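Local coordinates for ABC transporter sugar binding protein (Xanthomonas axonopodis pv. citri, PDB 3UOR), which probably binds maltose or a related sugar in the periplasm and delivers it to an ABC transporter for uptake into the cell, at residues A[146-151]-A[359-364]; A[187-192]-A[261-266]; A[293-298]-A[365-370]. One frame throughout, in Å; residues are numbered along the deposited sequence.

Interaction 1 of 3, residues A[146-151]-A[359-364]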
loop_
_atom_site.group_PDB
_atom_site.type_symbol
_atom_site.label_atom_id
_atom_site.label_comp_id
_atom_site.label_asym_id
_atom_site.label_seq_id
_atom_site.Cartn_x
_atom_site.Cartn_y
_atom_site.Cartn_z
ATOM N N LEU A 146 3.171 2.479 8.150
ATOM C CA LEU A 146 3.157 3.424 9.262
ATOM C C LEU A 146 4.201 2.953 10.274
ATOM O O LEU A 146 4.963 2.024 9.983
ATOM C CB LEU A 146 1.733 3.532 9.863
ATOM C CG LEU A 146 0.980 2.256 10.250
ATOM C CD1 LEU A 146 1.802 1.412 11.217
ATOM C CD2 LEU A 146 -0.441 2.541 10.839
ATOM N N LEU A 147 4.254 3.561 11.457
ATOM C CA LEU A 147 5.335 3.250 12.401
ATOM C C LEU A 147 5.022 2.156 13.409
ATOM O O LEU A 147 4.114 2.297 14.203
ATOM C CB LEU A 147 5.747 4.506 13.182
ATOM C CG LEU A 147 6.111 5.735 12.352
ATOM C CD1 LEU A 147 6.205 6.947 13.261
ATOM C CD2 LEU A 147 7.426 5.526 11.602
ATOM N N PHE A 148 5.791 1.077 13.383
ATOM C CA PHE A 148 5.855 0.146 14.502
ATOM C C PHE A 148 6.879 0.742 15.443
ATOM O O PHE A 148 7.906 1.229 14.986
ATOM C CB PHE A 148 6.333 -1.237 14.026
ATOM C CG PHE A 148 5.309 -1.983 13.235
ATOM C CD1 PHE A 148 4.604 -3.040 13.803
ATOM C CD2 PHE A 148 5.015 -1.614 11.944
ATOM C CE1 PHE A 148 3.638 -3.726 13.078
ATOM C CE2 PHE A 148 4.034 -2.295 11.217
ATOM C CZ PHE A 148 3.354 -3.351 11.785
ATOM N N TYR A 149 6.618 0.708 16.748
ATOM C CA TYR A 149 7.514 1.351 17.700
ATOM C C TYR A 149 7.657 0.604 19.009
ATOM O O TYR A 149 6.728 -0.078 19.446
ATOM C CB TYR A 149 7.086 2.791 17.987
ATOM C CG TYR A 149 5.801 2.932 18.763
ATOM C CD1 TYR A 149 4.558 2.764 18.138
ATOM C CD2 TYR A 149 5.822 3.239 20.118
ATOM C CE1 TYR A 149 3.362 2.901 18.854
ATOM C CE2 TYR A 149 4.639 3.381 20.844
ATOM C CZ TYR A 149 3.414 3.213 20.209
ATOM O OH TYR A 149 2.262 3.374 20.929
ATOM N N ARG A 150 8.838 0.741 19.618
ATOM C CA ARG A 150 9.101 0.233 20.959
ATOM C C ARG A 150 8.651 1.263 21.991
ATOM O O ARG A 150 9.251 2.337 22.110
ATOM C CB ARG A 150 10.589 -0.065 21.133
ATOM C CG ARG A 150 11.098 -1.237 20.277
ATOM C CD ARG A 150 10.986 -2.553 21.032
ATOM N NE ARG A 150 11.608 -2.478 22.367
ATOM C CZ ARG A 150 12.885 -2.769 22.616
ATOM N NH1 ARG A 150 13.685 -3.163 21.633
ATOM N NH2 ARG A 150 13.365 -2.680 23.850
ATOM N N LYS A 151 7.582 0.938 22.719
ATOM C CA LYS A 151 7.021 1.831 23.729
ATOM C C LYS A 151 8.022 2.150 24.832
ATOM O O LYS A 151 8.178 3.305 25.233
ATOM C CB LYS A 151 5.764 1.223 24.353
ATOM C CG LYS A 151 4.607 1.076 23.393
ATOM C CD LYS A 151 3.371 0.505 24.089
ATOM C CE LYS A 151 2.220 0.319 23.094
ATOM N NZ LYS A 151 1.037 -0.371 23.681
ATOM N N HIS A 359 -5.545 -0.309 15.417
ATOM C CA HIS A 359 -6.151 1.028 15.479
ATOM C C HIS A 359 -5.418 2.040 14.587
ATOM O O HIS A 359 -6.043 2.848 13.903
ATOM C CB HIS A 359 -6.200 1.524 16.935
ATOM C CG HIS A 359 -6.711 2.919 17.080
ATOM N ND1 HIS A 359 -8.030 3.201 17.366
ATOM C CD2 HIS A 359 -6.083 4.114 16.970
ATOM C CE1 HIS A 359 -8.192 4.512 17.428
ATOM N NE2 HIS A 359 -7.027 5.089 17.191
ATOM N N ALA A 360 -4.089 2.000 14.605
ATOM C CA ALA A 360 -3.308 3.002 13.892
ATOM C C ALA A 360 -3.534 2.914 12.387
ATOM O O ALA A 360 -3.672 3.935 11.712
ATOM C CB ALA A 360 -1.822 2.871 14.237
ATOM N N PHE A 361 -3.594 1.691 11.868
ATOM C CA PHE A 361 -3.936 1.458 10.465
ATOM C C PHE A 361 -5.319 1.984 10.126
ATOM O O PHE A 361 -5.500 2.677 9.133
ATOM C CB PHE A 361 -3.854 -0.024 10.144
ATOM C CG PHE A 361 -2.453 -0.561 10.164
ATOM C CD1 PHE A 361 -1.562 -0.248 9.133
ATOM C CD2 PHE A 361 -2.026 -1.381 11.200
ATOM C CE1 PHE A 361 -0.258 -0.749 9.139
ATOM C CE2 PHE A 361 -0.717 -1.878 11.222
ATOM C CZ PHE A 361 0.167 -1.562 10.177
ATOM N N GLY A 362 -6.293 1.682 10.976
ATOM C CA GLY A 362 -7.658 2.092 10.709
ATOM C C GLY A 362 -7.739 3.600 10.680
ATOM O O GLY A 362 -8.424 4.175 9.853
ATOM N N ASP A 363 -7.020 4.256 11.575
ATOM C CA ASP A 363 -6.985 5.719 11.541
ATOM C C ASP A 363 -6.305 6.267 10.263
ATOM O O ASP A 363 -6.787 7.241 9.649
ATOM C CB ASP A 363 -6.262 6.252 12.784
ATOM C CG ASP A 363 -6.273 7.765 12.860
ATOM O OD1 ASP A 363 -7.337 8.352 13.113
ATOM O OD2 ASP A 363 -5.218 8.372 12.661
ATOM N N GLN A 364 -5.184 5.667 9.868
ATOM C CA GLN A 364 -4.417 6.199 8.714
ATOM C C GLN A 364 -5.186 6.040 7.402
ATOM O O GLN A 364 -5.063 6.865 6.487
ATOM C CB GLN A 364 -3.045 5.521 8.585
ATOM C CG GLN A 364 -2.169 6.120 7.456
ATOM C CD GLN A 364 -0.703 5.748 7.609
ATOM O OE1 GLN A 364 -0.079 6.086 8.603
ATOM N NE2 GLN A 364 -0.149 5.060 6.613
#
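Leu146 carries most of this contact, lying across the Phe361 ring so that the two side chains meet at about a right angle. Its CG sits between the backbone N and the carbonyl carbon (chi1 51°), a turn that sends both methyl branches over the aromatic ring. CD2 makes a CH-pi contact, 3.7 Å from the centroid of the Phe361 ring and 22° off the ring normal. The second branch covers the far part of the same ring, with Leu146 CD1 3.5 Å from Phe361 CZ. Nearer the backbone of the helix, Leu146 CD2 also touches the methyl of Ala360, 3.7 Å from its CB. At the base of the leucine, Leu146 CB lies 3.4 Å from Gln364 OE1. That amide is fixed from outside the contact: OE1 accepts a hydrogen bond from Leu289 N, while NE2 is hydrogen-bonded to Thr144 OG1 and Arg145 O, so the buried polar end of the glutamine is satisfied at both atoms. Phe148 leaves the strand across the direction of the helix, and only the far end of its ring, CZ, reaches the edge of the Phe361 ring, near that ring's plane, 4.0 Å from Phe361 CZ. Phe148 also meets the ring of Phe272 at a shallow angle, and Val269 touches both Phe148 and Phe361, so helix 267-275 takes part in the same apolar cluster. The strand and helix segments run nearly antiparallel, at 164°, with their axes 9.5 Å apart. Helix 359-364 thus flanks the sheet beside strand 134-150 at Leu146, joined to it by the Leu146, Phe361 and Phe148 side chains, within the alpha/beta fold of a periplasmic sugar-binding protein.

Interaction 2 of 3, residues A[187-192]-A[261-266]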
loop_
_atom_site.group_PDB
_atom_site.type_symbol
_atom_site.label_atom_id
_atom_site.label_comp_id
_atom_site.label_asym_id
_atom_site.label_seq_id
_atom_site.Cartn_x
_atom_site.Cartn_y
_atom_site.Cartn_z
ATOM N N ILE A 187 15.212 4.921 13.749
ATOM C CA ILE A 187 14.245 4.338 12.818
ATOM C C ILE A 187 14.923 3.558 11.697
ATOM O O ILE A 187 15.989 3.948 11.212
ATOM C CB ILE A 187 13.363 5.435 12.181
ATOM C CG1 ILE A 187 12.248 4.831 11.324
ATOM C CG2 ILE A 187 14.212 6.368 11.329
ATOM C CD1 ILE A 187 11.225 5.887 10.873
ATOM N N LEU A 188 14.291 2.461 11.291
ATOM C CA LEU A 188 14.743 1.669 10.159
ATOM C C LEU A 188 13.845 1.868 8.931
ATOM O O LEU A 188 12.642 1.601 8.978
ATOM C CB LEU A 188 14.777 0.180 10.524
ATOM C CG LEU A 188 15.041 -0.728 9.322
ATOM C CD1 LEU A 188 16.448 -0.499 8.801
ATOM C CD2 LEU A 188 14.830 -2.197 9.672
ATOM N N MET A 189 14.450 2.351 7.849
ATOM C CA MET A 189 13.805 2.523 6.557
ATOM C C MET A 189 14.800 2.028 5.508
ATOM O O MET A 189 15.664 2.790 5.064
ATOM C CB MET A 189 13.525 4.006 6.277
ATOM C CG MET A 189 12.638 4.717 7.291
ATOM S SD MET A 189 12.194 6.396 6.775
ATOM C CE MET A 189 13.828 7.200 6.835
ATOM N N PRO A 190 14.697 0.754 5.113
ATOM C CA PRO A 190 15.675 0.182 4.174
ATOM C C PRO A 190 15.730 0.956 2.863
ATOM O O PRO A 190 14.694 1.209 2.270
ATOM C CB PRO A 190 15.158 -1.237 3.940
ATOM C CG PRO A 190 14.290 -1.532 5.125
ATOM C CD PRO A 190 13.662 -0.216 5.505
ATOM N N LEU A 191 16.936 1.313 2.424
ATOM C CA LEU A 191 17.142 2.164 1.253
ATOM C C LEU A 191 16.718 1.536 -0.083
ATOM O O LEU A 191 16.586 2.237 -1.085
ATOM C CB LEU A 191 18.611 2.583 1.184
ATOM C CG LEU A 191 19.018 3.654 2.199
ATOM C CD1 LEU A 191 20.531 3.811 2.273
ATOM C CD2 LEU A 191 18.355 4.981 1.852
ATOM N N ASN A 192 16.510 0.222 -0.091
ATOM C CA ASN A 192 16.068 -0.483 -1.292
ATOM C C ASN A 192 14.549 -0.440 -1.481
ATOM O O ASN A 192 14.039 -0.899 -2.502
ATOM C CB ASN A 192 16.513 -1.949 -1.240
ATOM C CG ASN A 192 15.965 -2.669 -0.024
ATOM O OD1 ASN A 192 16.373 -2.392 1.106
ATOM N ND2 ASN A 192 15.021 -3.580 -0.242
ATOM N N PHE A 261 11.979 2.654 15.924
ATOM C CA PHE A 261 10.867 2.657 14.960
ATOM C C PHE A 261 11.191 1.841 13.721
ATOM O O PHE A 261 12.343 1.767 13.267
ATOM C CB PHE A 261 10.520 4.077 14.466
ATOM C CG PHE A 261 10.207 5.068 15.555
ATOM C CD1 PHE A 261 9.757 4.656 16.799
ATOM C CD2 PHE A 261 10.336 6.434 15.310
ATOM C CE1 PHE A 261 9.447 5.583 17.783
ATOM C CE2 PHE A 261 10.036 7.363 16.287
ATOM C CZ PHE A 261 9.587 6.940 17.524
ATOM N N TYR A 262 10.143 1.279 13.138
ATOM C CA TYR A 262 10.232 0.569 11.880
ATOM C C TYR A 262 9.013 0.991 11.062
ATOM O O TYR A 262 7.872 0.797 11.487
ATOM C CB TYR A 262 10.257 -0.937 12.138
ATOM C CG TYR A 262 10.302 -1.816 10.908
ATOM C CD1 TYR A 262 11.160 -1.541 9.855
ATOM C CD2 TYR A 262 9.524 -2.961 10.832
ATOM C CE1 TYR A 262 11.210 -2.365 8.736
ATOM C CE2 TYR A 262 9.566 -3.804 9.711
ATOM C CZ TYR A 262 10.405 -3.495 8.673
ATOM O OH TYR A 262 10.440 -4.320 7.576
ATOM N N LEU A 263 9.260 1.603 9.908
ATOM C CA LEU A 263 8.190 2.077 9.051
ATOM C C LEU A 263 7.750 0.986 8.077
ATOM O O LEU A 263 8.431 0.731 7.091
ATOM C CB LEU A 263 8.654 3.313 8.293
ATOM C CG LEU A 263 7.581 4.314 7.861
ATOM C CD1 LEU A 263 8.235 5.547 7.289
ATOM C CD2 LEU A 263 6.636 3.657 6.846
ATOM N N SER A 264 6.600 0.356 8.324
ATOM C CA SER A 264 6.214 -0.804 7.508
ATOM C C SER A 264 4.713 -1.132 7.576
ATOM O O SER A 264 3.918 -0.381 8.147
ATOM C CB SER A 264 7.043 -2.030 7.936
ATOM O OG SER A 264 7.082 -3.016 6.923
ATOM N N GLY A 265 4.336 -2.263 7.000
ATOM C CA GLY A 265 2.933 -2.569 6.748
ATOM C C GLY A 265 2.259 -3.585 7.662
ATOM O O GLY A 265 2.877 -4.087 8.603
ATOM N N PRO A 266 0.980 -3.898 7.376
ATOM C CA PRO A 266 0.109 -4.684 8.264
ATOM C C PRO A 266 0.584 -6.112 8.501
ATOM O O PRO A 266 0.334 -6.636 9.582
ATOM C CB PRO A 266 -1.259 -4.685 7.543
ATOM C CG PRO A 266 -1.000 -4.167 6.154
ATOM C CD PRO A 266 0.232 -3.280 6.271
#
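Ile187 and Phe261 form the first of two parallel beta bridges, followed by Leu188 and Tyr262, which add a short strand alongside strand 259-264 in the mixed sheet of an alpha/beta periplasmic-binding fold. The tight part lies at this start, where the CA atoms of Ile187 and Phe261 are 4.3 Å apart. Phe261 O is gripped twice. Leu188 N donates a hydrogen bond of 2.9 Å to it, with an N-H...O angle of 158°. Ile187 CA gives Phe261 O a CA-H...O contact at 3.2 Å. On the sheet face shared by Ile187 and Phe261, Ile187 CG1 packs 3.7 Å from Phe261 CB, while the phenyl ring leads away from the isoleucine and touches Met162 and Tyr149. The opposite face holds Leu188 and Tyr262. In parallel register, with CG anti to the backbone N in both (chi1 171° and 178°), the two side chains lie alongside each other, Leu188 CD2 3.7 Å from Tyr262 CD1. Ser264 CB lies over one face of that tyrosine ring.

The looser part follows as the chain leaves strand 187-188 at Met189 and the backbones diverge, the CA atoms of Met189 and Leu263 standing 6.2 Å apart. This end is still buried rather than open to solvent: Tyr230 and Met233 of helix 221-235 touch Met189, and Gln196 touches Met189, Pro190 and Leu263. Between the methionine and the leucine a single thin contact remains, Met189 SD to Leu263 CD1 at 4.1 Å. The carbonyl of the preceding residue approaches closer, Leu188 O meeting the edge of the Tyr262 ring at CD1, 3.6 Å away.

Interaction 3 of 3, residues A[293-298]-A[365-370]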
loop_
_atom_site.group_PDB
_atom_site.type_symbol
_atom_site.label_atom_id
_atom_site.label_comp_id
_atom_site.label_asym_id
_atom_site.label_seq_id
_atom_site.Cartn_x
_atom_site.Cartn_y
_atom_site.Cartn_z
ATOM N N ASN A 293 2.000 18.839 9.121
ATOM C CA ASN A 293 1.187 19.661 10.014
ATOM C C ASN A 293 0.355 18.863 10.994
ATOM O O ASN A 293 -0.435 19.424 11.739
ATOM C CB ASN A 293 0.253 20.529 9.190
ATOM C CG ASN A 293 1.005 21.384 8.220
ATOM O OD1 ASN A 293 1.910 22.119 8.608
ATOM N ND2 ASN A 293 0.670 21.268 6.945
ATOM N N GLY A 294 0.542 17.552 10.989
ATOM C CA GLY A 294 -0.262 16.660 11.804
ATOM C C GLY A 294 -0.233 15.303 11.149
ATOM O O GLY A 294 0.483 15.102 10.158
ATOM N N LEU A 295 -0.989 14.367 11.704
ATOM C CA LEU A 295 -1.040 13.031 11.144
ATOM C C LEU A 295 -1.367 13.159 9.668
ATOM O O LEU A 295 -2.309 13.856 9.297
ATOM C CB LEU A 295 -2.094 12.202 11.869
ATOM C CG LEU A 295 -1.689 11.869 13.299
ATOM C CD1 LEU A 295 -2.676 10.877 13.912
ATOM C CD2 LEU A 295 -0.304 11.269 13.246
ATOM N N GLY A 296 -0.593 12.499 8.818
ATOM C CA GLY A 296 -0.691 12.767 7.401
ATOM C C GLY A 296 -1.193 11.627 6.547
ATOM O O GLY A 296 -1.659 10.598 7.046
ATOM N N ALA A 297 -1.090 11.822 5.240
ATOM C CA ALA A 297 -1.483 10.789 4.291
ATOM C C ALA A 297 -0.491 9.653 4.335
ATOM O O ALA A 297 0.533 9.723 5.017
ATOM C CB ALA A 297 -1.556 11.355 2.896
ATOM N N GLY A 298 -0.808 8.599 3.603
ATOM C CA GLY A 298 0.080 7.468 3.458
ATOM C C GLY A 298 -0.317 6.786 2.172
ATOM O O GLY A 298 -1.166 7.289 1.431
ATOM N N LEU A 365 -5.982 4.973 7.324
ATOM C CA LEU A 365 -6.788 4.695 6.143
ATOM C C LEU A 365 -7.698 5.862 5.791
ATOM O O LEU A 365 -8.098 6.006 4.632
ATOM C CB LEU A 365 -7.605 3.406 6.298
ATOM C CG LEU A 365 -6.711 2.163 6.318
ATOM C CD1 LEU A 365 -7.545 0.897 6.283
ATOM C CD2 LEU A 365 -5.798 2.198 5.135
ATOM N N GLU A 366 -8.006 6.715 6.766
ATOM C CA GLU A 366 -8.878 7.860 6.467
ATOM C C GLU A 366 -8.141 8.877 5.617
ATOM O O GLU A 366 -8.766 9.764 5.050
ATOM C CB GLU A 366 -9.356 8.554 7.750
ATOM C CG GLU A 366 -10.346 7.757 8.580
ATOM C CD GLU A 366 -11.722 7.638 7.927
ATOM O OE1 GLU A 366 -11.958 8.290 6.881
ATOM O OE2 GLU A 366 -12.570 6.881 8.467
ATOM N N ARG A 367 -6.811 8.757 5.542
ATOM C CA ARG A 367 -5.998 9.785 4.912
ATOM C C ARG A 367 -5.168 9.294 3.709
ATOM O O ARG A 367 -4.542 10.104 3.010
ATOM C CB ARG A 367 -5.078 10.441 5.967
ATOM C CG ARG A 367 -5.844 11.195 7.087
ATOM C CD ARG A 367 -4.865 11.821 8.105
ATOM N NE ARG A 367 -4.096 10.799 8.826
ATOM C CZ ARG A 367 -4.536 10.179 9.919
ATOM N NH1 ARG A 367 -5.740 10.483 10.412
ATOM N NH2 ARG A 367 -3.785 9.260 10.525
ATOM N N VAL A 368 -5.162 7.983 3.458
ATOM C CA VAL A 368 -4.347 7.447 2.372
ATOM C C VAL A 368 -4.785 8.051 1.044
ATOM O O VAL A 368 -5.948 8.402 0.878
ATOM C CB VAL A 368 -4.345 5.898 2.323
ATOM C CG1 VAL A 368 -3.707 5.341 3.584
ATOM C CG2 VAL A 368 -5.752 5.375 2.131
ATOM N N LYS A 369 -3.834 8.194 0.119
ATOM C CA LYS A 369 -4.048 8.845 -1.181
ATOM C C LYS A 369 -3.575 7.916 -2.274
ATOM O O LYS A 369 -2.517 7.298 -2.123
ATOM C CB LYS A 369 -3.197 10.127 -1.327
ATOM C CG LYS A 369 -3.669 11.387 -0.619
ATOM C CD LYS A 369 -2.735 12.581 -0.978
ATOM C CE LYS A 369 -2.950 13.798 -0.048
ATOM N NZ LYS A 369 -1.943 14.924 -0.199
ATOM N N ALA A 370 -4.308 7.879 -3.391
ATOM C CA ALA A 370 -3.902 7.102 -4.556
ATOM C C ALA A 370 -2.700 7.754 -5.256
ATOM O O ALA A 370 -2.580 8.979 -5.293
ATOM C CB ALA A 370 -5.063 6.962 -5.529
HETATM O O HOH W 1 -1.173 9.346 9.367
#
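Arg367 reaches from one irregular loop to another, its NE donating a 3.0 Å hydrogen bond to Gly296 O. The contact ties the loop between strands 284-287 and 303-307 to the loop between helix 359-364 and helix 377-394 of the alpha/beta binding-protein fold. The acceptor lies almost in the guanidinium plane, but the donor stands above the carbonyl plane, 49° out of it. A water doubles the link, giving a hydrogen bond to Gly296 O at 2.7 Å and accepting one from Arg367 NH2 at 2.9 Å. Leu295 covers the guanidinium, with CB over one face, 3.6 Å above the plane and toward its rim. Further along, Ala297 CB presses on the backbone of the opposite loop, 3.2 Å from Arg367 O. Lys369 N donates a 3.1 Å hydrogen bond to Gly298 O, while Val368 CA adds a CA-H...O contact of 3.3 Å to Gly298 O.

Around this first shell, Asp363 OD2 forms a salt bridge with Arg367 NH2, so the guanidinium is held from the helix before its own loop as well as by Gly296. The Val368 side chain packs on Val125 of helix 123-127 and Thr144 of strand 134-150. Gln203 NE2 hydrogen-bonds to Ala297 O, and the extended Lys369 side chain passes the Ala297 methyl, bringing NZ to a hydrogen bond with Leu202 O.

In the fold
From the N terminus, strand 134-150 opens the loop that interaction 1 closes more than 200 residues later, when helix 359-364 returns to residues 146-151. Interaction 2 is nested inside it: residues 187-192 pair with 261-266, and strand 259-264 also neighbours 134-150, so both contacts reach one sheet, joined by the probable hydrogen bond Phe148 N to Tyr262 O. Interaction 3 starts after interaction 2 has closed and crosses interaction 1; it joins the loop after strand 284-287 to residues 365-370, the loop leaving helix 359-364. Interactions 1 and 3 touch through Gln364 and Asp363, whereas interactions 2 and 3, centres about 17 Å apart, do not meet.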